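Local structure of beta-glucosidase (Saccharopolyspora erythraea D, 5M6G) at residues Tyr480-Asn485 with Asp517-Ala522; Asp545-Val550 with Asp603-His608. The protein probably hydrolyses terminal, non-reducing beta-D-glucosyl residues and releases beta-D-glucose, as a family 3 glycoside hydrolase. All blocks are in the same frame, centred on the assembly; numbering follows the deposited sequence.

Contact 1. Residues Tyr480-Asn485 with Asp517-Ala522; sequences YDRHGN and DEEDRA
His483 and Glu519 bring the two backbones closest, with their CA atoms 7.5 Å apart. Residues 480-485 leave strand 478-480 and form a type I beta turn from Asp481 to Gly484. Residues 517-522 hold the first turn of helix 518-528. Asp517 is its N-cap and accepts from the backbone N of Asp520.

Glu519 points toward the turn. Its CG stands anti to the backbone N (chi1 172°) and the extended chain carries the carboxylate out to Arg482. The arginine grips it side-on. Arg482 NE donates to Glu519 OE1 at 2.7 Å, and Arg482 NH2 donates to Glu519 OE2 at 3.1 Å. Both oxygens use their syn lone pairs. The two flat groups are nearly coplanar, 24° apart, so the paired bonds limit rotation of the carboxylate.

A water donates to Arg482 O and to Glu519 OE1, which ties the same oxygen to the turn backbone. His483 CE1 packs 3.4 Å from Glu519 OE1, with the ring set obliquely to that oxygen and no hydrogen bond between them.

Asp481 OD1 accepts from the backbone N of His483, which makes an Asx turn. Asp481 OD1 also accepts a weak bond from Asn485 N. Lys436 forms salt bridges to both Asp517 and Asp520.

The arrangement is a surface salt bridge between the turn that follows strand 478-480 and a helix N-terminus, in the C-terminal domain of a family 3 glycoside hydrolase.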
loop_
_atom_site.group_PDB
_atom_site.type_symbol
_atom_site.label_atom_id
_atom_site.label_comp_id
_atom_site.label_asym_id
_atom_site.label_seq_id
_atom_site.Cartn_x
_atom_site.Cartn_y
_atom_site.Cartn_z
ATOM N N TYR A 480 -28.110 -5.476 -16.586
ATOM C CA TYR A 480 -27.439 -4.622 -15.616
ATOM C C TYR A 480 -28.125 -3.269 -15.554
ATOM O O TYR A 480 -28.366 -2.644 -16.592
ATOM C CB TYR A 480 -25.958 -4.425 -15.952
ATOM C CG TYR A 480 -25.351 -3.284 -15.166
ATOM C CD1 TYR A 480 -25.113 -3.406 -13.801
ATOM C CD2 TYR A 480 -25.039 -2.079 -15.782
ATOM C CE1 TYR A 480 -24.570 -2.360 -13.069
ATOM C CE2 TYR A 480 -24.487 -1.030 -15.068
ATOM C CZ TYR A 480 -24.256 -1.175 -13.714
ATOM O OH TYR A 480 -23.721 -0.130 -12.999
ATOM N N ASP A 481 -28.436 -2.823 -14.340
ATOM C CA ASP A 481 -28.846 -1.445 -14.104
ATOM C C ASP A 481 -28.277 -0.990 -12.771
ATOM O O ASP A 481 -28.482 -1.658 -11.750
ATOM C CB ASP A 481 -30.369 -1.291 -14.090
ATOM C CG ASP A 481 -30.802 0.165 -14.003
ATOM O OD1 ASP A 481 -30.893 0.707 -12.883
ATOM O OD2 ASP A 481 -31.043 0.772 -15.064
ATOM N N ARG A 482 -27.593 0.155 -12.777
ATOM C CA ARG A 482 -26.898 0.597 -11.571
ATOM C C ARG A 482 -27.817 0.609 -10.362
ATOM O O ARG A 482 -27.412 0.217 -9.262
ATOM C CB ARG A 482 -26.296 1.985 -11.770
ATOM C CG ARG A 482 -25.680 2.543 -10.476
ATOM C CD ARG A 482 -24.851 3.778 -10.746
ATOM N NE ARG A 482 -24.487 4.471 -9.513
ATOM C CZ ARG A 482 -23.723 5.559 -9.491
ATOM N NH1 ARG A 482 -23.262 6.057 -10.632
ATOM N NH2 ARG A 482 -23.423 6.146 -8.342
ATOM N N HIS A 483 -29.068 1.035 -10.549
ATOM C CA HIS A 483 -29.993 1.243 -9.444
ATOM C C HIS A 483 -31.019 0.127 -9.308
ATOM O O HIS A 483 -31.985 0.276 -8.549
ATOM C CB HIS A 483 -30.691 2.595 -9.601
ATOM C CG HIS A 483 -29.752 3.761 -9.546
ATOM N ND1 HIS A 483 -29.388 4.368 -8.363
ATOM C CD2 HIS A 483 -29.082 4.414 -10.525
ATOM C CE1 HIS A 483 -28.546 5.352 -8.618
ATOM N NE2 HIS A 483 -28.342 5.401 -9.922
ATOM N N GLY A 484 -30.828 -0.990 -10.001
ATOM C CA GLY A 484 -31.777 -2.085 -9.928
ATOM C C GLY A 484 -33.037 -1.898 -10.745
ATOM O O GLY A 484 -33.941 -2.731 -10.647
ATOM N N ASN A 485 -33.125 -0.839 -11.550
ATOM C CA ASN A 485 -34.343 -0.570 -12.303
ATOM C C ASN A 485 -34.539 -1.615 -13.392
ATOM O O ASN A 485 -33.606 -1.942 -14.130
ATOM C CB ASN A 485 -34.293 0.829 -12.914
ATOM C CG ASN A 485 -34.390 1.914 -11.869
ATOM O OD1 ASN A 485 -35.036 1.738 -10.844
ATOM N ND2 ASN A 485 -33.745 3.038 -12.121
ATOM N N ASP A 517 -24.658 3.576 2.166
ATOM C CA ASP A 517 -25.267 4.843 1.796
ATOM C C ASP A 517 -26.677 4.610 1.250
ATOM O O ASP A 517 -27.160 3.474 1.126
ATOM C CB ASP A 517 -24.379 5.610 0.810
ATOM C CG ASP A 517 -24.173 4.894 -0.517
ATOM O OD1 ASP A 517 -24.990 4.034 -0.901
ATOM O OD2 ASP A 517 -23.182 5.227 -1.206
ATOM N N GLU A 518 -27.364 5.704 0.931
ATOM C CA GLU A 518 -28.781 5.559 0.619
ATOM C C GLU A 518 -28.980 4.920 -0.745
ATOM O O GLU A 518 -29.975 4.218 -0.959
ATOM C CB GLU A 518 -29.489 6.911 0.727
ATOM C CG GLU A 518 -29.622 7.360 2.191
ATOM C CD GLU A 518 -30.752 8.350 2.435
ATOM O OE1 GLU A 518 -31.285 8.911 1.450
ATOM O OE2 GLU A 518 -31.123 8.545 3.618
ATOM N N GLU A 519 -28.032 5.109 -1.660
ATOM C CA GLU A 519 -28.135 4.452 -2.955
ATOM C C GLU A 519 -28.036 2.940 -2.808
ATOM O O GLU A 519 -28.854 2.197 -3.369
ATOM C CB GLU A 519 -27.057 4.970 -3.906
ATOM C CG GLU A 519 -27.001 4.162 -5.205
ATOM C CD GLU A 519 -25.894 4.604 -6.160
ATOM O OE1 GLU A 519 -25.763 3.961 -7.223
ATOM O OE2 GLU A 519 -25.167 5.586 -5.866
ATOM N N ASP A 520 -27.033 2.459 -2.065
ATOM C CA ASP A 520 -26.874 1.014 -1.898
ATOM C C ASP A 520 -28.107 0.388 -1.254
ATOM O O ASP A 520 -28.534 -0.704 -1.648
ATOM C CB ASP A 520 -25.641 0.695 -1.053
ATOM C CG ASP A 520 -24.326 1.054 -1.747
ATOM O OD1 ASP A 520 -24.323 1.432 -2.940
ATOM O OD2 ASP A 520 -23.275 0.946 -1.081
ATOM N N ARG A 521 -28.681 1.049 -0.244
ATOM C CA ARG A 521 -29.829 0.451 0.437
ATOM C C ARG A 521 -31.087 0.512 -0.426
ATOM O O ARG A 521 -31.887 -0.429 -0.419
ATOM C CB ARG A 521 -30.051 1.118 1.791
ATOM C CG ARG A 521 -28.797 1.130 2.642
ATOM C CD ARG A 521 -29.099 1.362 4.073
ATOM N NE ARG A 521 -28.798 2.748 4.416
ATOM C CZ ARG A 521 -29.709 3.708 4.417
ATOM N NH1 ARG A 521 -30.970 3.415 4.121
ATOM N NH2 ARG A 521 -29.359 4.945 4.738
ATOM N N ALA A 522 -31.270 1.598 -1.182
ATOM C CA ALA A 522 -32.369 1.668 -2.146
ATOM C C ALA A 522 -32.256 0.579 -3.209
ATOM O O ALA A 522 -33.251 -0.062 -3.564
ATOM C CB ALA A 522 -32.394 3.047 -2.807
HETATM O O HOH W 1 -27.046 1.531 -6.970
#

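Contact 2. Residues Asp545-Val550 with Asp603-His608; sequences DIAGEV and DPLFPH
Leu605 reaches Ala547 because its CG stands anti to the backbone N (chi1 -176°), which sends both methyls across to residues 545-550. Ile546 turns its CG1 between the backbone N and the carbonyl carbon (chi1 59°), and this branch meets the same leucine.

Leu605 CD2 is the shared point of contact. Leu605 CD2 lies 4.0 Å from Ala547 CA and 4.1 Å from Ile546 CG1. Val550 CG1 is farther from Leu605 CD2, at 4.4 Å. Ala547 CB meets both methyls, Leu605 CD1 and CD2, at 4.1 Å each. The side chains of Ile546 and Leu605 cross at about a right angle. The contact is apolar packing, and no hydrogen bond joins the segments. Ile546 and Val550 are buried. Ile546 O accepts from Glu549 N at 3.0 Å, a bond that helps to curl the loop.

The Phe606 ring has Leu605 CG over one face, near the rim. Leu605 and Phe606 form a classic beta bulge opposite Trp587, whose ring meets that of Phe606 edge-to-face.

The 545-550 loop links strands 534-539 and 555-560. Ile546 and Val550 pack on Leu556 of strand 555-560, while Phe606 touches strand 414-418. The segment 603-608 follows helix 567-573 and lays Leu605 against the loop.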
loop_
_atom_site.group_PDB
_atom_site.type_symbol
_atom_site.label_atom_id
_atom_site.label_comp_id
_atom_site.label_asym_id
_atom_site.label_seq_id
_atom_site.Cartn_x
_atom_site.Cartn_y
_atom_site.Cartn_z
ATOM N N ASP A 545 -21.195 -1.406 8.278
ATOM C CA ASP A 545 -22.220 -1.607 9.305
ATOM C C ASP A 545 -23.515 -2.069 8.637
ATOM O O ASP A 545 -24.289 -1.255 8.128
ATOM C CB ASP A 545 -22.415 -0.314 10.083
ATOM C CG ASP A 545 -23.210 -0.508 11.360
ATOM O OD1 ASP A 545 -23.533 -1.665 11.716
ATOM O OD2 ASP A 545 -23.493 0.514 12.016
ATOM N N ILE A 546 -23.748 -3.385 8.633
ATOM C CA ILE A 546 -24.827 -3.997 7.866
ATOM C C ILE A 546 -25.717 -4.887 8.711
ATOM O O ILE A 546 -26.598 -5.555 8.161
ATOM C CB ILE A 546 -24.269 -4.817 6.691
ATOM C CG1 ILE A 546 -23.345 -5.898 7.264
ATOM C CG2 ILE A 546 -23.575 -3.914 5.679
ATOM C CD1 ILE A 546 -22.863 -6.864 6.283
ATOM N N ALA A 547 -25.482 -4.962 10.023
ATOM C CA ALA A 547 -26.161 -5.962 10.843
ATOM C C ALA A 547 -27.672 -5.791 10.825
ATOM O O ALA A 547 -28.405 -6.769 10.999
ATOM C CB ALA A 547 -25.649 -5.902 12.283
ATOM N N GLY A 548 -28.160 -4.566 10.626
ATOM C CA GLY A 548 -29.594 -4.358 10.621
ATOM C C GLY A 548 -30.280 -4.854 9.366
ATOM O O GLY A 548 -31.503 -5.025 9.370
ATOM N N GLU A 549 -29.516 -5.098 8.293
ATOM C CA GLU A 549 -30.068 -5.503 7.006
ATOM C C GLU A 549 -29.682 -6.906 6.566
ATOM O O GLU A 549 -30.374 -7.467 5.711
ATOM C CB GLU A 549 -29.636 -4.532 5.891
ATOM C CG GLU A 549 -30.201 -3.122 6.025
ATOM C CD GLU A 549 -29.452 -2.294 7.052
ATOM O OE1 GLU A 549 -28.285 -1.939 6.778
ATOM O OE2 GLU A 549 -30.015 -2.013 8.136
ATOM N N VAL A 550 -28.620 -7.492 7.129
ATOM C CA VAL A 550 -27.997 -8.681 6.542
ATOM C C VAL A 550 -28.956 -9.874 6.509
ATOM O O VAL A 550 -28.863 -10.725 5.613
ATOM C CB VAL A 550 -26.689 -9.007 7.299
ATOM C CG1 VAL A 550 -26.974 -9.319 8.780
ATOM C CG2 VAL A 550 -25.927 -10.142 6.623
ATOM N N ASP A 603 -19.228 -8.895 21.272
ATOM C CA ASP A 603 -19.919 -9.918 20.501
ATOM C C ASP A 603 -20.061 -9.435 19.060
ATOM O O ASP A 603 -20.908 -8.567 18.791
ATOM C CB ASP A 603 -21.290 -10.196 21.109
ATOM C CG ASP A 603 -21.942 -11.453 20.556
ATOM O OD1 ASP A 603 -21.720 -11.782 19.378
ATOM O OD2 ASP A 603 -22.685 -12.123 21.309
ATOM N N PRO A 604 -19.292 -9.959 18.112
ATOM C CA PRO A 604 -19.325 -9.418 16.754
ATOM C C PRO A 604 -20.410 -10.065 15.901
ATOM O O PRO A 604 -20.929 -11.137 16.213
ATOM C CB PRO A 604 -17.932 -9.780 16.218
ATOM C CG PRO A 604 -17.683 -11.126 16.817
ATOM C CD PRO A 604 -18.316 -11.059 18.228
ATOM N N LEU A 605 -20.740 -9.387 14.796
ATOM C CA LEU A 605 -21.594 -10.003 13.782
ATOM C C LEU A 605 -20.915 -11.228 13.177
ATOM O O LEU A 605 -21.527 -12.295 13.061
ATOM C CB LEU A 605 -21.941 -8.989 12.690
ATOM C CG LEU A 605 -22.903 -9.484 11.610
ATOM C CD1 LEU A 605 -24.274 -9.796 12.234
ATOM C CD2 LEU A 605 -23.042 -8.459 10.494
ATOM N N PHE A 606 -19.642 -11.085 12.776
ATOM C CA PHE A 606 -18.801 -12.189 12.323
ATOM C C PHE A 606 -17.436 -12.065 12.991
ATOM O O PHE A 606 -16.822 -10.984 12.941
ATOM C CB PHE A 606 -18.610 -12.193 10.788
ATOM C CG PHE A 606 -19.887 -12.137 10.003
ATOM C CD1 PHE A 606 -20.693 -13.252 9.886
ATOM C CD2 PHE A 606 -20.260 -10.971 9.352
ATOM C CE1 PHE A 606 -21.869 -13.203 9.146
ATOM C CE2 PHE A 606 -21.436 -10.918 8.605
ATOM C CZ PHE A 606 -22.241 -12.030 8.517
ATOM N N PRO A 607 -16.900 -13.136 13.574
ATOM C CA PRO A 607 -15.591 -13.049 14.230
ATOM C C PRO A 607 -14.443 -13.107 13.232
ATOM O O PRO A 607 -14.584 -13.544 12.088
ATOM C CB PRO A 607 -15.567 -14.284 15.132
ATOM C CG PRO A 607 -16.374 -15.302 14.340
ATOM C CD PRO A 607 -17.454 -14.502 13.621
ATOM N N HIS A 608 -13.285 -12.660 13.708
ATOM C CA HIS A 608 -12.033 -12.842 12.989
ATOM C C HIS A 608 -11.862 -14.305 12.598
ATOM O O HIS A 608 -12.155 -15.205 13.381
ATOM C CB HIS A 608 -10.875 -12.382 13.881
ATOM C CG HIS A 608 -9.547 -12.378 13.199
ATOM N ND1 HIS A 608 -8.820 -13.528 12.979
ATOM C CD2 HIS A 608 -8.815 -11.363 12.680
ATOM C CE1 HIS A 608 -7.701 -13.223 12.347
ATOM N NE2 HIS A 608 -7.668 -11.915 12.164
#

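Overall arrangement
Both contacts lie in the C-terminal domain of the chain, on the same side of its centre. Their centres are 22 Å apart. Their nearest atoms come within about 4 Å but do not touch. Contact 1 closes before contact 2 opens along the chain. They sit towards the two ends of the mixed sheet: contact 1 follows edge strand 478-480, and contact 2 lies by strands 555-560 and 414-418. Contact 1 is a polar contact at the surface, contact 2 apolar and partly buried. Contact 1 is away from the sorbitol pocket and the magnesium sites. In contact 2 the side chain of Leu605 is about 8 Å from that of Ile596, which with Glu199 and Asn597 forms a magnesium site, and about 12 Å from the ion.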